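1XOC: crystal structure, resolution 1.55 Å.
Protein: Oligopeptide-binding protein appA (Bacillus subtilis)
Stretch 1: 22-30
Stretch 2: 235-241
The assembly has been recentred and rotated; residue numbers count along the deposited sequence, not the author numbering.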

ATOM      1  N   GLY A  22      27.078  -7.072  10.214  1.00 32.61           N
ATOM      2  CA  GLY A  22      26.839  -6.133   9.143  1.00 33.19           C
ATOM      3  C   GLY A  22      25.674  -5.200   9.379  1.00 32.55           C
ATOM      4  O   GLY A  22      24.829  -5.385  10.269  1.00 32.70           O
ATOM      5  N   ASP A  23      25.635  -4.172   8.546  1.00 32.78           N
ATOM      6  CA  ASP A  23      24.678  -3.098   8.664  1.00 32.83           C
ATOM      7  C   ASP A  23      24.049  -2.859   7.281  1.00 33.06           C
ATOM      8  O   ASP A  23      24.745  -2.685   6.269  1.00 33.46           O
ATOM      9  CB  ASP A  23      25.384  -1.861   9.224  1.00 33.86           C
ATOM     10  CG  ASP A  23      26.098  -2.148  10.542  1.00 35.26           C
ATOM     11  OD1 ASP A  23      25.439  -2.260  11.590  1.00 36.60           O
ATOM     12  OD2 ASP A  23      27.353  -2.267  10.552  1.00 38.36           O
ATOM     13  N   LEU A  24      22.737  -2.914   7.218  1.00 32.41           N
ATOM     14  CA  LEU A  24      22.058  -2.627   5.964  1.00 32.35           C
ATOM     15  C   LEU A  24      21.527  -1.206   6.049  1.00 31.35           C
ATOM     16  O   LEU A  24      20.963  -0.812   7.067  1.00 31.50           O
ATOM     17  CB  LEU A  24      20.936  -3.623   5.681  1.00 32.92           C
ATOM     18  CG  LEU A  24      20.496  -3.714   4.221  1.00 33.22           C
ATOM     19  CD1 LEU A  24      21.487  -4.522   3.420  1.00 34.74           C
ATOM     20  CD2 LEU A  24      19.132  -4.303   4.167  1.00 34.54           C
ATOM     21  N   VAL A  25      21.742  -0.436   4.990  1.00 30.72           N
ATOM     22  CA  VAL A  25      21.215   0.914   4.907  1.00 29.75           C
ATOM     23  C   VAL A  25      20.326   0.967   3.674  1.00 28.94           C
ATOM     24  O   VAL A  25      20.802   0.943   2.540  1.00 28.67           O
ATOM     25  CB  VAL A  25      22.317   1.985   4.861  1.00 29.39           C
ATOM     26  CG1 VAL A  25      21.690   3.387   4.813  1.00 31.61           C
ATOM     27  CG2 VAL A  25      23.257   1.849   6.058  1.00 30.27           C
ATOM     28  N   VAL A  26      19.033   1.016   3.946  1.00 28.58           N
ATOM     29  CA  VAL A  26      17.953   0.978   2.955  1.00 29.19           C
ATOM     30  C   VAL A  26      17.574   2.415   2.606  1.00 29.36           C
ATOM     31  O   VAL A  26      17.216   3.219   3.482  1.00 30.44           O
ATOM     32  CB  VAL A  26      16.716   0.243   3.522  1.00 28.97           C
ATOM     33  CG1 VAL A  26      15.529   0.221   2.554  1.00 29.22           C
ATOM     34  CG2 VAL A  26      17.119  -1.165   3.955  1.00 30.57           C
ATOM     35  N   GLY A  27      17.634   2.741   1.322  1.00 29.38           N
ATOM     36  CA  GLY A  27      17.217   4.078   0.865  1.00 28.52           C
ATOM     37  C   GLY A  27      15.716   4.078   0.632  1.00 29.69           C
ATOM     38  O   GLY A  27      15.158   3.101   0.091  1.00 31.09           O
ATOM     39  N   SER A  28      15.026   5.116   1.099  1.00 29.37           N
ATOM     40  CA  SER A  28      13.593   5.226   0.868  1.00 29.07           C
ATOM     41  C   SER A  28      13.273   6.628   0.434  1.00 28.98           C
ATOM     42  O   SER A  28      13.757   7.604   1.027  1.00 29.07           O
ATOM     43  CB  SER A  28      12.802   4.939   2.139  1.00 30.60           C
ATOM     44  OG  SER A  28      11.414   5.207   1.902  1.00 32.90           O
ATOM     45  N   ILE A  29      12.396   6.762  -0.552  1.00 29.19           N
ATOM     46  CA  ILE A  29      11.977   8.129  -0.960  1.00 29.00           C
ATOM     47  C   ILE A  29      10.817   8.697  -0.150  1.00 29.37           C
ATOM     48  O   ILE A  29      10.429   9.848  -0.375  1.00 29.79           O
ATOM     49  CB  ILE A  29      11.636   8.225  -2.460  1.00 28.67           C
ATOM     50  CG1 ILE A  29      10.398   7.403  -2.818  1.00 29.54           C
ATOM     51  CG2 ILE A  29      12.872   7.829  -3.287  1.00 30.78           C
ATOM     52  CD1 ILE A  29       9.859   7.698  -4.236  1.00 30.40           C
ATOM     53  N   GLY A  30      10.268   7.931   0.778  1.00 29.15           N
ATOM     54  CA  GLY A  30       9.155   8.396   1.622  1.00 29.60           C
ATOM     55  C   GLY A  30       9.420   8.147   3.105  1.00 30.38           C
ATOM     56  O   GLY A  30       9.858   7.078   3.483  1.00 32.02           O
ATOM     57  N   GLY A 235      28.148   4.068  -1.929  1.00 32.66           N
ATOM     58  CA  GLY A 235      28.153   3.186  -0.770  1.00 32.86           C
ATOM     59  C   GLY A 235      27.561   3.763   0.490  1.00 32.55           C
ATOM     60  O   GLY A 235      27.649   3.154   1.548  1.00 34.24           O
ATOM     61  N   ASP A 236      26.896   4.905   0.382  1.00 32.64           N
ATOM     62  CA  ASP A 236      26.229   5.523   1.521  1.00 32.75           C
ATOM     63  C   ASP A 236      24.890   4.841   1.853  1.00 31.99           C
ATOM     64  O   ASP A 236      24.423   4.913   2.981  1.00 31.94           O
ATOM     65  CB  ASP A 236      26.048   7.020   1.260  1.00 33.46           C
ATOM     66  CG  ASP A 236      27.373   7.752   1.194  1.00 36.99           C
ATOM     67  OD1 ASP A 236      28.180   7.526   2.113  1.00 38.79           O
ATOM     68  OD2 ASP A 236      27.617   8.503   0.217  1.00 41.61           O
ATOM     69  N   ILE A 237      24.269   4.216   0.847  1.00 30.41           N
ATOM     70  CA  ILE A 237      23.213   3.240   1.065  1.00 29.97           C
ATOM     71  C   ILE A 237      23.630   1.987   0.312  1.00 29.23           C
ATOM     72  O   ILE A 237      24.450   2.048  -0.616  1.00 28.12           O
ATOM     73  CB  ILE A 237      21.808   3.725   0.598  1.00 30.55           C
ATOM     74  CG1 ILE A 237      21.728   3.961  -0.907  1.00 29.12           C
ATOM     75  CG2 ILE A 237      21.421   5.007   1.349  1.00 28.95           C
ATOM     76  CD1 ILE A 237      20.332   4.330  -1.420  1.00 30.74           C
ATOM     77  N   ASN A 238      23.054   0.853   0.710  1.00 28.90           N
ATOM     78  CA  ASN A 238      23.393  -0.407   0.071  1.00 29.35           C
ATOM     79  C   ASN A 238      22.201  -1.267  -0.282  1.00 29.46           C
ATOM     80  O   ASN A 238      22.386  -2.429  -0.693  1.00 28.92           O
ATOM     81  CB  ASN A 238      24.429  -1.177   0.905  1.00 30.22           C
ATOM     82  CG  ASN A 238      23.982  -1.448   2.316  1.00 30.52           C
ATOM     83  OD1 ASN A 238      22.815  -1.466   2.625  1.00 32.16           O
ATOM     84  ND2 ASN A 238      24.942  -1.700   3.191  1.00 34.99           N
ATOM     85  N   PHE A 239      20.986  -0.718  -0.188  1.00 29.49           N
ATOM     86  CA  PHE A 239      19.771  -1.428  -0.600  1.00 29.14           C
ATOM     87  C   PHE A 239      18.765  -0.395  -1.097  1.00 29.92           C
ATOM     88  O   PHE A 239      18.479   0.580  -0.386  1.00 28.72           O
ATOM     89  CB  PHE A 239      19.212  -2.236   0.571  1.00 29.60           C
ATOM     90  CG  PHE A 239      18.129  -3.219   0.185  1.00 30.19           C
ATOM     91  CD1 PHE A 239      16.802  -2.791   0.030  1.00 31.20           C
ATOM     92  CD2 PHE A 239      18.427  -4.564  -0.047  1.00 30.27           C
ATOM     93  CE1 PHE A 239      15.800  -3.679  -0.311  1.00 31.38           C
ATOM     94  CE2 PHE A 239      17.428  -5.484  -0.425  1.00 30.18           C
ATOM     95  CZ  PHE A 239      16.112  -5.040  -0.581  1.00 29.99           C
ATOM     96  N   PHE A 240      18.255  -0.574  -2.318  1.00 29.74           N
ATOM     97  CA  PHE A 240      17.412   0.456  -2.934  1.00 29.71           C
ATOM     98  C   PHE A 240      16.647  -0.112  -4.114  1.00 29.99           C
ATOM     99  O   PHE A 240      17.194  -0.907  -4.872  1.00 29.27           O
ATOM    100  CB  PHE A 240      18.278   1.657  -3.386  1.00 29.99           C
ATOM    101  CG  PHE A 240      17.472   2.843  -3.821  1.00 29.78           C
ATOM    102  CD1 PHE A 240      16.549   3.394  -2.966  1.00 30.61           C
ATOM    103  CD2 PHE A 240      17.570   3.345  -5.094  1.00 30.15           C
ATOM    104  CE1 PHE A 240      15.779   4.483  -3.378  1.00 32.99           C
ATOM    105  CE2 PHE A 240      16.765   4.433  -5.514  1.00 30.19           C
ATOM    106  CZ  PHE A 240      15.892   4.976  -4.663  1.00 29.00           C
ATOM    107  N   ASN A 241      15.398   0.353  -4.295  1.00 30.32           N
ATOM    108  CA  ASN A 241      14.588   0.069  -5.480  1.00 30.37           C
ATOM    109  C   ASN A 241      14.935   1.067  -6.566  1.00 30.79           C
ATOM    110  O   ASN A 241      14.445   2.208  -6.567  1.00 30.12           O
ATOM    111  CB  ASN A 241      13.104   0.169  -5.123  1.00 31.27           C
ATOM    112  CG  ASN A 241      12.178  -0.352  -6.236  1.00 32.87           C
ATOM    113  OD1 ASN A 241      12.609  -0.713  -7.344  1.00 32.87           O
ATOM    114  ND2 ASN A 241      10.885  -0.384  -5.919  1.00 39.32           N
TER
HETATM  115  O   HOH W   1      14.017   1.670  -1.986  1.00 25.40           O

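The contact centres on Asn238, whose carboxamide reads the backbone of the 23–28 strand much as a peptide group would. Asn238 OD1 accepts a hydrogen bond from Val25 N (2.8 Å), while Asn238 ND2 donates to Asp23 O (3.2 Å), and both are nearly linear. The backbone of the same residue completes the set, Asn238 N donating to Val25 O at 2.9 Å. Val25 O also receives a weak bond from Phe239 N (3.2 Å), bent to 129° at the hydrogen. Two residues beyond Val25, Gly27 N donates to Phe239 O (2.9 Å, 170°). Bonds to Val25 O and from Gly27 N thus flank Val26, which forms a single beta bridge with Phe239; Val26 CA also approaches Phe239 O at 3.4 Å in a CA-H...O contact. Beyond the bridge, a water takes over, donating to Gly27 O (2.8 Å) and accepting from Asn241 N (3.0 Å).

Apolar side chains pack around this polar seam. Phe239 CB lies 4.1 Å from both Leu24 CG and Val26 CG2, and Val25 CG1 meets Ile237 CG2 at 3.8 Å. Gly27 leaves room for its neighbours: an ideal CB there would fall 2.6 Å from Ile237 CD1, a clash. Phe240 turns its ring edge to Gly27 O, with Phe240 CD1 3.4 Å away, and to Ile29 CG2.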